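RNA polymerase II subunit A C-terminal domain phosphatase SSU72 (Homo sapiens, PDB 4H3K) dephosphorylates serine and threonine residues of the C-terminal domain of RNA polymerase II and takes part in RNA processing, polyadenylation and transcription termination. Local coordinates at residues H61-G66 with D70-Y75; N86-K91 with N99-M104; L127-E132 with F173-L178; E141-R146 with Q152-V157; Q180-T185 with N190-L195. The protein carries 1 engineered substitution. One frame throughout, in Å; residues are numbered along the deposited sequence.

Contacts 3, 4 and 5 belong to the main sheet and its helices, whereas contacts 1 and 2 form a separate, adjoining region. Contact 3 lies closest to the chain's centre and contact 4 on the other face of the same sheet; both are buried and wholly apolar between their segments. Contact 5 shares helix 165-184 with contact 3 but is only partly buried, and there a glutamate carboxylate lies against a threonine beside the aliphatic groups. Contact 1 is held instead by backbone hydrogen bonds of a short hairpin, with Lys63 and Val74 on the exposed side and Leu64, Asn73 and Tyr75 turned to the helices. Contact 2, a buried leucine and isoleucine cluster, touches contact 1 through Tyr75, Asn73 and Pro65.

Contact 1 of 5, residues H61-G66 with D70-Y75; sequences HVKLPG and DKPNVY
His61 sets its ring beside Val74 at the open end of a two-stranded ladder. Its CB lies 3.5 Å from Tyr75 O; CG is 3.9 Å from Val74 CG1, and ND1 comes nearest to that methyl, at 3.3 Å, before CE1 draws off to 4.0 Å. The methyl approaches the ring obliquely. What swings the imidazole across is the first torsion, with CG wedged between the backbone N and the carbonyl carbon (chi1 53°). With an alanine here, Val74 CG1 would probably lose its neighbouring ring and stand more open to solvent. Next along the ladder, Val62 and Tyr75 exchange two backbone bonds, as do Leu64 and Asn73; between these hydrogen-bonded pairs, Lys63 and Val74 form a non-hydrogen-bonded pair. Leucine and tyrosine suit the buried side, where their side chains cross at about a right angle, Leu64 CD2 lying obliquely 3.7 Å from Tyr75 CE2. Tyr75 OH bonds to Asp87 on helix 81-98. Asn73 ND2 reaches Pro65 O at 3.1 Å in a weak bond while its stronger partner is Tyr96 OH. Beta branching at Val62 and Val74 fits extended chain, and the whole is an antiparallel beta hairpin, one side resting on helix 81-98.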
# COMPACT_ATOMS: atom_id res chain seq x y z
N HIS B 61 -15.35 6.16 -19.79
CA HIS B 61 -15.15 7.08 -20.91
C HIS B 61 -15.17 8.51 -20.36
O HIS B 61 -15.50 8.74 -19.20
CB HIS B 61 -16.26 6.92 -21.95
CG HIS B 61 -17.64 7.02 -21.36
ND1 HIS B 61 -18.33 8.21 -21.31
CD2 HIS B 61 -18.43 6.10 -20.77
CE1 HIS B 61 -19.50 8.01 -20.73
NE2 HIS B 61 -19.58 6.73 -20.39
N VAL B 62 -14.83 9.45 -21.23
CA VAL B 62 -14.78 10.86 -20.90
C VAL B 62 -16.10 11.48 -21.27
O VAL B 62 -16.65 11.22 -22.35
CB VAL B 62 -13.65 11.55 -21.67
CG1 VAL B 62 -13.72 13.09 -21.54
CG2 VAL B 62 -12.31 11.01 -21.19
N LYS B 63 -16.62 12.28 -20.36
CA LYS B 63 -17.87 12.96 -20.53
C LYS B 63 -17.59 14.47 -20.40
O LYS B 63 -16.83 14.91 -19.53
CB LYS B 63 -18.86 12.45 -19.48
CG LYS B 63 -20.30 12.92 -19.65
CD LYS B 63 -21.00 13.13 -18.29
CE LYS B 63 -21.84 11.93 -17.85
NZ LYS B 63 -21.07 10.64 -17.65
N LEU B 64 -18.18 15.25 -21.29
CA LEU B 64 -18.17 16.68 -21.18
C LEU B 64 -19.62 17.13 -21.32
O LEU B 64 -20.39 16.47 -22.04
CB LEU B 64 -17.33 17.27 -22.31
CG LEU B 64 -15.88 17.73 -22.13
CD1 LEU B 64 -15.31 17.49 -20.75
CD2 LEU B 64 -14.95 17.22 -23.25
N PRO B 65 -20.00 18.23 -20.64
CA PRO B 65 -21.36 18.74 -20.81
C PRO B 65 -21.65 19.10 -22.27
O PRO B 65 -20.73 19.48 -22.98
CB PRO B 65 -21.37 20.01 -19.94
CG PRO B 65 -20.33 19.75 -18.87
CD PRO B 65 -19.26 18.95 -19.57
N GLY B 66 -22.89 18.94 -22.71
CA GLY B 66 -23.29 19.36 -24.06
C GLY B 66 -24.50 20.29 -24.02
O GLY B 66 -24.76 20.89 -22.97
N ASP B 70 -29.11 15.83 -20.71
CA ASP B 70 -29.17 14.44 -21.21
C ASP B 70 -28.50 14.27 -22.60
O ASP B 70 -28.75 13.29 -23.32
CB ASP B 70 -30.62 13.92 -21.23
CG ASP B 70 -31.51 14.66 -22.23
OD1 ASP B 70 -31.23 15.84 -22.54
OD2 ASP B 70 -32.50 14.05 -22.72
N LYS B 71 -27.65 15.23 -22.96
CA LYS B 71 -26.90 15.19 -24.22
C LYS B 71 -25.42 15.53 -24.02
O LYS B 71 -24.90 16.43 -24.69
CB LYS B 71 -27.54 16.11 -25.27
CG LYS B 71 -28.78 15.51 -25.90
CD LYS B 71 -29.30 16.32 -27.07
CE LYS B 71 -30.48 15.61 -27.70
NZ LYS B 71 -30.83 16.24 -29.00
N PRO B 72 -24.73 14.81 -23.11
CA PRO B 72 -23.30 15.10 -22.97
C PRO B 72 -22.52 14.72 -24.23
O PRO B 72 -23.01 13.96 -25.09
CB PRO B 72 -22.87 14.19 -21.81
CG PRO B 72 -23.92 13.10 -21.78
CD PRO B 72 -25.18 13.79 -22.15
N ASN B 73 -21.31 15.26 -24.33
CA ASN B 73 -20.36 14.81 -25.32
C ASN B 73 -19.52 13.69 -24.75
O ASN B 73 -19.07 13.75 -23.59
CB ASN B 73 -19.49 15.97 -25.74
CG ASN B 73 -20.28 17.05 -26.42
OD1 ASN B 73 -20.78 16.84 -27.53
ND2 ASN B 73 -20.42 18.20 -25.77
N VAL B 74 -19.30 12.65 -25.53
CA VAL B 74 -18.56 11.52 -25.02
C VAL B 74 -17.33 11.27 -25.88
O VAL B 74 -17.42 11.36 -27.11
CB VAL B 74 -19.45 10.25 -24.94
CG1 VAL B 74 -18.62 9.06 -24.53
CG2 VAL B 74 -20.56 10.45 -23.93
N TYR B 75 -16.20 10.95 -25.23
CA TYR B 75 -14.93 10.61 -25.90
C TYR B 75 -14.26 9.40 -25.25
O TYR B 75 -14.52 9.06 -24.09
CB TYR B 75 -13.96 11.79 -25.82
CG TYR B 75 -14.49 13.04 -26.44
CD1 TYR B 75 -14.29 13.31 -27.79
CD2 TYR B 75 -15.21 13.95 -25.68
CE1 TYR B 75 -14.80 14.47 -28.38
CE2 TYR B 75 -15.72 15.11 -26.24
CZ TYR B 75 -15.51 15.36 -27.59
OH TYR B 75 -16.02 16.51 -28.13

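Contact 2 of 5, residues N86-K91 with N99-M104; sequences NDLLRK and NGILHM
Leu88 and Leu102 bring their CA atoms to 7.5 Å where two successive helices, 81-98 and 101-109, face each other across the tight turn that joins them. Leu102 is the residue between the two leucines of the first helix. Its CG stands anti to its own carbonyl carbon (chi1 -68°), and the fork beyond it divides the work: CD2 sits 3.9 Å from Leu88 CB, while CD1 meets Leu89 CD1, also at 3.9 Å, the two side chains crossing at about a right angle. Leu88 turns its other end to Ile101, CD2 lying 3.8 Å from Ile101 CG2 in an oblique approach. Branched aliphatic chains suit this place because every contact across it is methyl or methylene against methyl, and Tyr96 packs on both Leu88 and Leu102 to enclose them. Leu89 is the exposed margin of the cluster. The turn is shaped by polar groups: Asn99 OD1 accepts from Ile101 N at 3.2 Å, with the donor tilted 33° from the amide carbonyl plane, and Gly100, at the N-cap, tolerates a positive phi of 71°. The arrangement is thus two successive helices joined by a two-residue link, with an Asx turn at Asn99 leading into the second and an aliphatic seam between them.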
# COMPACT_ATOMS: atom_id res chain seq x y z
N ASN B 86 -10.93 21.14 -30.50
CA ASN B 86 -11.23 21.38 -31.92
C ASN B 86 -12.56 20.79 -32.34
O ASN B 86 -13.30 21.41 -33.08
CB ASN B 86 -10.11 20.86 -32.81
CG ASN B 86 -8.80 21.57 -32.56
OD1 ASN B 86 -8.77 22.78 -32.38
ND2 ASN B 86 -7.72 20.82 -32.55
N ASP B 87 -12.86 19.60 -31.85
CA ASP B 87 -14.18 18.99 -32.04
C ASP B 87 -15.29 19.91 -31.52
O ASP B 87 -16.27 20.17 -32.22
CB ASP B 87 -14.25 17.62 -31.37
CG ASP B 87 -15.60 16.94 -31.55
OD1 ASP B 87 -15.94 16.61 -32.70
OD2 ASP B 87 -16.31 16.73 -30.55
N LEU B 88 -15.14 20.43 -30.30
CA LEU B 88 -16.16 21.32 -29.73
C LEU B 88 -16.19 22.71 -30.39
O LEU B 88 -17.25 23.36 -30.44
CB LEU B 88 -16.00 21.42 -28.21
CG LEU B 88 -16.88 20.54 -27.30
CD1 LEU B 88 -17.52 19.33 -27.98
CD2 LEU B 88 -16.14 20.10 -26.05
N LEU B 89 -15.05 23.16 -30.91
CA LEU B 89 -14.96 24.46 -31.58
C LEU B 89 -15.75 24.41 -32.89
O LEU B 89 -16.40 25.39 -33.24
CB LEU B 89 -13.49 24.87 -31.81
CG LEU B 89 -13.13 26.25 -32.40
CD1 LEU B 89 -13.43 27.41 -31.43
CD2 LEU B 89 -11.66 26.28 -32.82
N ARG B 90 -15.70 23.26 -33.57
CA ARG B 90 -16.48 22.98 -34.77
C ARG B 90 -17.97 22.89 -34.46
O ARG B 90 -18.77 23.52 -35.14
CB ARG B 90 -16.05 21.67 -35.45
CG ARG B 90 -14.56 21.50 -35.70
CD ARG B 90 -14.26 20.51 -36.84
NE ARG B 90 -14.39 21.15 -38.15
CZ ARG B 90 -13.58 22.11 -38.61
NH1 ARG B 90 -12.56 22.56 -37.88
NH2 ARG B 90 -13.79 22.64 -39.81
N LYS B 91 -18.33 22.11 -33.45
CA LYS B 91 -19.74 21.81 -33.16
C LYS B 91 -20.52 23.08 -32.87
O LYS B 91 -21.54 23.34 -33.51
CB LYS B 91 -19.87 20.75 -32.06
CG LYS B 91 -19.52 19.34 -32.49
CD LYS B 91 -19.31 18.44 -31.28
CE LYS B 91 -20.62 17.88 -30.76
NZ LYS B 91 -20.99 16.64 -31.51
N ASN B 99 -20.18 28.05 -21.80
CA ASN B 99 -20.19 27.16 -20.64
C ASN B 99 -18.80 26.81 -20.11
O ASN B 99 -18.65 25.82 -19.38
CB ASN B 99 -20.99 25.90 -20.97
CG ASN B 99 -20.35 25.07 -22.05
OD1 ASN B 99 -19.20 25.28 -22.43
ND2 ASN B 99 -21.09 24.10 -22.54
N GLY B 100 -17.78 27.60 -20.49
CA GLY B 100 -16.41 27.49 -19.97
C GLY B 100 -15.62 26.26 -20.41
O GLY B 100 -14.47 26.08 -20.00
N ILE B 101 -16.24 25.42 -21.25
CA ILE B 101 -15.62 24.16 -21.63
C ILE B 101 -14.38 24.32 -22.51
O ILE B 101 -13.39 23.60 -22.35
CB ILE B 101 -16.63 23.16 -22.23
CG1 ILE B 101 -17.64 22.76 -21.16
CG2 ILE B 101 -15.93 21.93 -22.77
CD1 ILE B 101 -18.73 21.89 -21.66
N LEU B 102 -14.39 25.29 -23.42
CA LEU B 102 -13.19 25.53 -24.24
C LEU B 102 -12.03 26.03 -23.38
O LEU B 102 -10.88 25.59 -23.53
CB LEU B 102 -13.46 26.48 -25.44
CG LEU B 102 -14.37 25.94 -26.55
CD1 LEU B 102 -14.54 26.98 -27.67
CD2 LEU B 102 -13.93 24.57 -27.15
N HIS B 103 -12.34 26.93 -22.46
CA HIS B 103 -11.35 27.44 -21.51
C HIS B 103 -10.80 26.30 -20.62
O HIS B 103 -9.59 26.22 -20.43
CB HIS B 103 -11.95 28.57 -20.66
CG HIS B 103 -10.97 29.22 -19.71
ND1 HIS B 103 -10.52 28.59 -18.57
CD2 HIS B 103 -10.36 30.43 -19.74
CE1 HIS B 103 -9.67 29.38 -17.94
NE2 HIS B 103 -9.56 30.51 -18.63
N MET B 104 -11.68 25.44 -20.12
CA MET B 104 -11.28 24.27 -19.31
C MET B 104 -10.34 23.36 -20.10
O MET B 104 -9.29 22.96 -19.60
CB MET B 104 -12.50 23.47 -18.86
CG MET B 104 -12.18 22.33 -17.88
SD MET B 104 -13.69 21.37 -17.63
CE MET B 104 -13.78 20.40 -19.14

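Contact 3 of 5, residues L127-E132 with F173-L178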
# COMPACT_ATOMS: atom_id res chain seq x y z
N LEU B 127 -0.92 9.51 -0.98
CA LEU B 127 -2.30 9.92 -0.72
C LEU B 127 -3.05 10.04 -2.02
O LEU B 127 -2.56 10.67 -2.96
CB LEU B 127 -2.33 11.26 0.02
CG LEU B 127 -3.71 11.91 0.21
CD1 LEU B 127 -4.60 10.99 1.10
CD2 LEU B 127 -3.58 13.31 0.80
N ILE B 128 -4.21 9.38 -2.08
CA ILE B 128 -5.06 9.46 -3.27
C ILE B 128 -6.35 10.11 -2.83
O ILE B 128 -7.01 9.61 -1.93
CB ILE B 128 -5.33 8.07 -3.91
CG1 ILE B 128 -4.00 7.37 -4.32
CG2 ILE B 128 -6.34 8.22 -5.07
CD1 ILE B 128 -4.14 5.82 -4.73
N LEU B 129 -6.71 11.22 -3.47
CA LEU B 129 -7.95 11.91 -3.17
C LEU B 129 -8.92 11.71 -4.30
O LEU B 129 -8.58 11.97 -5.46
CB LEU B 129 -7.67 13.39 -3.00
CG LEU B 129 -6.80 13.64 -1.76
CD1 LEU B 129 -5.93 14.80 -1.97
CD2 LEU B 129 -7.71 13.89 -0.59
N THR B 130 -10.14 11.30 -3.98
CA THR B 130 -11.17 11.10 -4.99
C THR B 130 -12.25 12.14 -4.81
O THR B 130 -12.43 12.66 -3.70
CB THR B 130 -11.75 9.65 -4.95
OG1 THR B 130 -12.41 9.43 -3.69
CG2 THR B 130 -10.61 8.62 -5.09
N CYS B 131 -12.96 12.46 -5.90
CA CYS B 131 -13.87 13.60 -5.92
C CYS B 131 -15.35 13.22 -5.85
O CYS B 131 -16.19 14.09 -5.94
CB CYS B 131 -13.58 14.49 -7.15
SG CYS B 131 -11.85 15.08 -7.19
N GLU B 132 -15.66 11.93 -5.71
CA GLU B 132 -16.99 11.44 -5.40
C GLU B 132 -16.96 9.97 -5.07
O GLU B 132 -16.05 9.24 -5.48
CB GLU B 132 -18.04 11.71 -6.51
CG GLU B 132 -17.87 10.92 -7.76
CD GLU B 132 -19.03 11.18 -8.74
OE1 GLU B 132 -18.98 12.19 -9.44
OE2 GLU B 132 -19.99 10.39 -8.75
N PHE B 173 -9.56 23.89 -3.70
CA PHE B 173 -8.97 24.65 -2.59
C PHE B 173 -9.09 23.91 -1.25
O PHE B 173 -8.17 23.96 -0.45
CB PHE B 173 -9.51 26.09 -2.51
CG PHE B 173 -8.92 27.01 -3.57
CD1 PHE B 173 -7.56 27.34 -3.54
CD2 PHE B 173 -9.71 27.53 -4.60
CE1 PHE B 173 -6.97 28.18 -4.51
CE2 PHE B 173 -9.14 28.38 -5.59
CZ PHE B 173 -7.76 28.70 -5.54
N LEU B 174 -10.18 23.18 -1.04
CA LEU B 174 -10.32 22.34 0.15
C LEU B 174 -9.29 21.20 0.16
O LEU B 174 -8.66 20.92 1.16
CB LEU B 174 -11.74 21.78 0.23
CG LEU B 174 -12.15 20.93 1.44
CD1 LEU B 174 -12.08 21.74 2.75
CD2 LEU B 174 -13.58 20.39 1.23
N ILE B 175 -9.13 20.55 -0.99
CA ILE B 175 -8.11 19.53 -1.18
C ILE B 175 -6.71 20.10 -0.91
O ILE B 175 -5.90 19.46 -0.20
CB ILE B 175 -8.23 18.93 -2.62
CG1 ILE B 175 -9.40 17.95 -2.65
CG2 ILE B 175 -6.95 18.17 -3.01
CD1 ILE B 175 -9.99 17.64 -4.08
N CYS B 176 -6.43 21.29 -1.45
CA CYS B 176 -5.15 21.96 -1.20
C CYS B 176 -4.96 22.22 0.30
O CYS B 176 -3.88 21.97 0.85
CB CYS B 176 -5.03 23.28 -2.00
SG CYS B 176 -3.39 24.06 -1.81
N GLU B 177 -6.01 22.70 0.96
CA GLU B 177 -5.96 22.92 2.42
C GLU B 177 -5.66 21.63 3.18
O GLU B 177 -4.77 21.60 4.05
CB GLU B 177 -7.24 23.60 2.93
CG GLU B 177 -6.98 24.53 4.06
CD GLU B 177 -8.22 25.18 4.62
OE1 GLU B 177 -9.22 25.28 3.86
OE2 GLU B 177 -8.15 25.60 5.81
N LEU B 178 -6.35 20.56 2.81
CA LEU B 178 -6.09 19.26 3.42
C LEU B 178 -4.65 18.79 3.19
O LEU B 178 -3.98 18.38 4.12
CB LEU B 178 -7.10 18.22 2.93
CG LEU B 178 -6.86 16.81 3.46
CD1 LEU B 178 -7.04 16.76 5.00
CD2 LEU B 178 -7.77 15.79 2.77
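Leu129, Ile175 and Leu178 account for most of the surface buried where a central strand of the main sheet meets helix 165-184. Leu129 CB is directed toward the helix, and the side chain ends in a fork whose two prongs have different partners: CD1 is 3.7 Å from Ile175 CG2, and CD2 is 3.9 Å from Leu178 CD2. Leu129 and Ile175 run past each other in opposite directions, so they meet alongside, whereas Leu178 crosses Leu129 obliquely. On the helix the two residues are three apart, about one turn, and therefore share one face. Leu178 holds CG opposite its backbone N (chi1 177°), which carries CD2 out to the leucine of the strand. Ile175 also reaches past Leu129 with its other branch, CD1 lying a loose 4.4 Å from Cys131 SG, just beyond the strand. A leucine suits the strand position because its forked end can serve two helix residues, and isoleucine offers two branches to two strand-side neighbours. Phe199 and Leu196 of helix 188-203 also pack on Leu178. With only carbon and sulfur meeting across it, the joint rests on the hydrophobic effect and shape, and gives strand and helix no directional bond.

Contact 4 of 5, residues E141-R146 with Q152-V157; sequences EDLNSR and QPVHVV
Leu143 against Val154 and Val156 is a small, purely aliphatic helix-on-sheet contact within the beta-alpha-beta unit of strand 127-130, helix 133-145 and strand 153-159. One methyl does the work: with CG anti to the carbonyl carbon (chi1 -61°), Leu143 carries CD1 to 4.1 Å from Val154 CG1 and 4.3 Å from Val156 CG2, between two valines that point to the same face of the strand. Leucine and Val154 cross at about a right angle. Valine favours extended chain and keeps its methyls close to the strand, while leucine is long enough to reach them. Ile128 of the neighbouring strand packs on both Leu143 and Val154. The other methyl, Leu143 CD2, sits over the centre of the Arg146 guanidinium, 3.8 Å above its plane. That group is held by a salt bridge, Arg146 NH2 to Asp142 OD2 at 2.6 Å on the syn side of the carboxylate, and by weak bonds to the carbonyls of Phe118 and Cys121. The charged pair thus lies within 141-146, and the joint between the segments depends on apolar packing alone.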
# COMPACT_ATOMS: atom_id res chain seq x y z
N GLU B 141 -11.63 -0.67 -5.66
CA GLU B 141 -11.77 -1.93 -6.38
C GLU B 141 -10.50 -2.24 -7.17
O GLU B 141 -10.01 -3.37 -7.14
CB GLU B 141 -12.96 -1.91 -7.34
CG GLU B 141 -13.13 -3.33 -7.97
CD GLU B 141 -14.43 -3.52 -8.70
OE1 GLU B 141 -15.05 -2.49 -9.07
OE2 GLU B 141 -14.83 -4.69 -8.90
N ASP B 142 -10.00 -1.25 -7.91
CA ASP B 142 -8.80 -1.42 -8.70
C ASP B 142 -7.58 -1.83 -7.82
O ASP B 142 -6.98 -2.86 -8.03
CB ASP B 142 -8.49 -0.14 -9.46
CG ASP B 142 -7.38 -0.31 -10.45
OD1 ASP B 142 -7.29 -1.40 -11.03
OD2 ASP B 142 -6.59 0.62 -10.65
N LEU B 143 -7.21 -0.99 -6.85
CA LEU B 143 -6.03 -1.29 -6.02
C LEU B 143 -6.16 -2.60 -5.23
O LEU B 143 -5.17 -3.32 -5.05
CB LEU B 143 -5.77 -0.13 -5.05
CG LEU B 143 -5.48 1.21 -5.72
CD1 LEU B 143 -5.33 2.33 -4.67
CD2 LEU B 143 -4.22 1.11 -6.66
N ASN B 144 -7.37 -2.92 -4.77
CA ASN B 144 -7.58 -4.16 -4.02
C ASN B 144 -7.48 -5.40 -4.92
O ASN B 144 -7.28 -6.50 -4.42
CB ASN B 144 -8.94 -4.15 -3.30
CG ASN B 144 -9.12 -5.38 -2.38
OD1 ASN B 144 -8.44 -5.52 -1.37
ND2 ASN B 144 -10.05 -6.27 -2.74
N SER B 145 -7.62 -5.23 -6.23
CA SER B 145 -7.47 -6.36 -7.17
C SER B 145 -6.03 -6.48 -7.75
O SER B 145 -5.73 -7.42 -8.46
CB SER B 145 -8.49 -6.22 -8.30
OG SER B 145 -8.11 -5.13 -9.11
N ARG B 146 -5.14 -5.54 -7.41
CA ARG B 146 -3.71 -5.68 -7.77
C ARG B 146 -2.97 -6.49 -6.72
O ARG B 146 -3.20 -6.31 -5.53
CB ARG B 146 -3.05 -4.29 -7.91
CG ARG B 146 -3.70 -3.39 -8.96
CD ARG B 146 -3.00 -2.04 -9.07
NE ARG B 146 -3.76 -1.09 -9.89
CZ ARG B 146 -3.30 0.08 -10.33
NH1 ARG B 146 -2.07 0.47 -10.03
NH2 ARG B 146 -4.08 0.88 -11.04
N GLN B 152 3.39 -1.73 1.26
CA GLN B 152 3.40 -0.29 1.58
C GLN B 152 1.97 0.30 1.41
O GLN B 152 1.36 0.14 0.34
CB GLN B 152 4.39 0.45 0.66
CG GLN B 152 4.23 1.96 0.67
CD GLN B 152 5.22 2.68 -0.26
OE1 GLN B 152 6.31 2.17 -0.56
NE2 GLN B 152 4.85 3.88 -0.73
N PRO B 153 1.43 0.96 2.46
CA PRO B 153 0.05 1.48 2.38
C PRO B 153 -0.07 2.75 1.58
O PRO B 153 0.89 3.54 1.51
CB PRO B 153 -0.33 1.73 3.84
CG PRO B 153 1.00 1.93 4.55
CD PRO B 153 1.95 0.97 3.84
N VAL B 154 -1.20 2.90 0.91
CA VAL B 154 -1.58 4.18 0.32
C VAL B 154 -2.95 4.58 0.90
O VAL B 154 -3.89 3.80 0.91
CB VAL B 154 -1.51 4.22 -1.26
CG1 VAL B 154 -2.37 3.13 -1.93
CG2 VAL B 154 -1.88 5.62 -1.80
N HIS B 155 -3.02 5.80 1.42
CA HIS B 155 -4.24 6.35 1.99
C HIS B 155 -5.12 6.91 0.89
O HIS B 155 -4.64 7.65 0.01
CB HIS B 155 -3.87 7.42 3.05
CG HIS B 155 -3.45 6.79 4.33
ND1 HIS B 155 -2.23 6.16 4.48
CD2 HIS B 155 -4.14 6.55 5.48
CE1 HIS B 155 -2.16 5.64 5.69
NE2 HIS B 155 -3.30 5.88 6.32
N VAL B 156 -6.40 6.52 0.92
CA VAL B 156 -7.35 6.96 -0.08
C VAL B 156 -8.47 7.72 0.68
O VAL B 156 -9.09 7.18 1.61
CB VAL B 156 -7.96 5.76 -0.86
CG1 VAL B 156 -8.93 6.28 -1.92
CG2 VAL B 156 -6.85 4.86 -1.49
N VAL B 157 -8.70 8.96 0.28
CA VAL B 157 -9.68 9.82 0.95
C VAL B 157 -10.64 10.34 -0.10
O VAL B 157 -10.22 10.80 -1.18
CB VAL B 157 -9.02 10.98 1.70
CG1 VAL B 157 -10.06 11.96 2.27
CG2 VAL B 157 -8.06 10.43 2.83

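Contact 5 of 5, residues Q180-T185 with N190-L195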
# COMPACT_ATOMS: atom_id res chain seq x y z
N GLN B 180 -2.03 20.56 2.52
CA GLN B 180 -1.22 21.45 3.35
C GLN B 180 -1.12 21.02 4.81
O GLN B 180 -0.01 20.93 5.37
CB GLN B 180 -1.80 22.85 3.26
CG GLN B 180 -0.78 23.85 3.49
CD GLN B 180 0.27 23.77 2.42
OE1 GLN B 180 -0.07 23.63 1.24
NE2 GLN B 180 1.54 23.83 2.82
N CYS B 181 -2.27 20.74 5.42
CA CYS B 181 -2.29 20.24 6.78
C CYS B 181 -1.47 18.99 6.91
O CYS B 181 -0.61 18.92 7.77
CB CYS B 181 -3.68 19.89 7.23
SG CYS B 181 -4.54 21.26 7.62
N ILE B 182 -1.75 18.02 6.04
CA ILE B 182 -1.06 16.73 6.10
C ILE B 182 0.45 16.91 6.03
O ILE B 182 1.18 16.39 6.88
CB ILE B 182 -1.60 15.74 5.03
CG1 ILE B 182 -2.99 15.25 5.45
CG2 ILE B 182 -0.64 14.57 4.84
CD1 ILE B 182 -3.81 14.63 4.31
N GLN B 183 0.92 17.69 5.05
CA GLN B 183 2.33 18.08 4.99
C GLN B 183 2.93 18.72 6.24
O GLN B 183 4.13 18.60 6.46
CB GLN B 183 2.59 19.00 3.79
CG GLN B 183 2.80 18.20 2.53
CD GLN B 183 4.22 18.29 2.02
OE1 GLN B 183 5.08 17.46 2.33
NE2 GLN B 183 4.48 19.33 1.25
N HIS B 184 2.13 19.42 7.04
CA HIS B 184 2.64 20.02 8.27
C HIS B 184 2.64 19.04 9.44
O HIS B 184 3.22 19.32 10.49
CB HIS B 184 1.81 21.25 8.66
CG HIS B 184 2.14 22.46 7.87
ND1 HIS B 184 3.23 23.26 8.16
CD2 HIS B 184 1.53 23.03 6.81
CE1 HIS B 184 3.27 24.26 7.29
NE2 HIS B 184 2.26 24.13 6.45
N THR B 185 1.98 17.90 9.29
CA THR B 185 1.94 16.98 10.41
C THR B 185 3.23 16.22 10.55
O THR B 185 3.87 15.85 9.57
CB THR B 185 0.75 16.01 10.39
OG1 THR B 185 0.98 14.98 9.42
CG2 THR B 185 -0.55 16.76 10.08
N ASN B 190 -0.45 8.59 11.60
CA ASN B 190 -0.96 8.66 12.96
C ASN B 190 -1.95 9.83 13.20
O ASN B 190 -2.80 9.75 14.10
CB ASN B 190 0.20 8.74 13.96
CG ASN B 190 -0.24 8.46 15.39
OD1 ASN B 190 0.06 9.23 16.33
ND2 ASN B 190 -0.92 7.36 15.57
N GLU B 191 -1.87 10.87 12.37
CA GLU B 191 -2.70 12.07 12.58
C GLU B 191 -3.80 12.35 11.54
O GLU B 191 -4.67 13.24 11.74
CB GLU B 191 -1.81 13.32 12.66
CG GLU B 191 -0.80 13.28 13.82
CD GLU B 191 0.23 14.41 13.68
OE1 GLU B 191 -0.16 15.49 13.15
OE2 GLU B 191 1.40 14.19 14.08
N ILE B 192 -3.76 11.63 10.43
CA ILE B 192 -4.65 11.92 9.30
C ILE B 192 -6.12 11.77 9.70
O ILE B 192 -6.96 12.60 9.34
CB ILE B 192 -4.32 11.06 8.05
CG1 ILE B 192 -5.16 11.52 6.85
CG2 ILE B 192 -4.47 9.52 8.36
CD1 ILE B 192 -4.78 10.90 5.49
N ASP B 193 -6.45 10.75 10.47
CA ASP B 193 -7.90 10.62 10.84
C ASP B 193 -8.41 11.77 11.72
O ASP B 193 -9.48 12.33 11.49
CB ASP B 193 -8.18 9.26 11.45
CG ASP B 193 -8.24 8.19 10.38
OD1 ASP B 193 -9.24 8.18 9.59
OD2 ASP B 193 -7.25 7.43 10.28
N GLU B 194 -7.61 12.16 12.71
CA GLU B 194 -7.94 13.36 13.52
C GLU B 194 -8.08 14.63 12.63
O GLU B 194 -9.05 15.42 12.74
CB GLU B 194 -6.87 13.54 14.61
CG GLU B 194 -7.30 14.60 15.62
CD GLU B 194 -6.15 15.10 16.50
OE1 GLU B 194 -6.35 16.18 17.12
OE2 GLU B 194 -5.07 14.43 16.57
N LEU B 195 -7.12 14.83 11.73
CA LEU B 195 -7.22 15.90 10.74
C LEU B 195 -8.49 15.84 9.88
O LEU B 195 -9.15 16.86 9.68
CB LEU B 195 -6.00 15.89 9.82
CG LEU B 195 -4.68 16.39 10.45
CD1 LEU B 195 -3.57 16.24 9.39
CD2 LEU B 195 -4.74 17.86 11.00
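The Glu191 carboxylate is the flat group that meets the opposite segment: Thr185 CB lies 3.0 Å from OE1, and Thr185 CG2 is 3.3 Å from the same oxygen. Such an approach is close, and the two side chains slide past each other in opposite directions. Glu191 OE2 takes a weak bond from Asp187 N in the connecting turn. The Thr185 hydroxyl is engaged with its own helix end: OG1, held between backbone N and carbonyl carbon (chi1 76°), donates to Ile182 O at 2.9 Å, in the carbonyl plane, on a lone pair. Threonine suits the helix end because its hydroxyl can turn back to a carbonyl of the last turn. Putting a valine in its place removes that donor and would probably leave Ile182 O with only the backbone N-H of this position, and the side chain freer to turn beside Glu191. Deeper in, Ile182 CD1 is 4.0 Å from Ile192 CD1; toward the margin, Leu195 CD1 lies 4.1 Å from Ile182 CG1 and 4.2 Å from Cys181 CB. The end of helix 165-184 thereby leans on the start of helix 188-203, segments 180-184 and 190-195 running at 144° to each other, N to C, with Ile182 touching Leu127 of the sheet and Ile192 packed on His209 and His155.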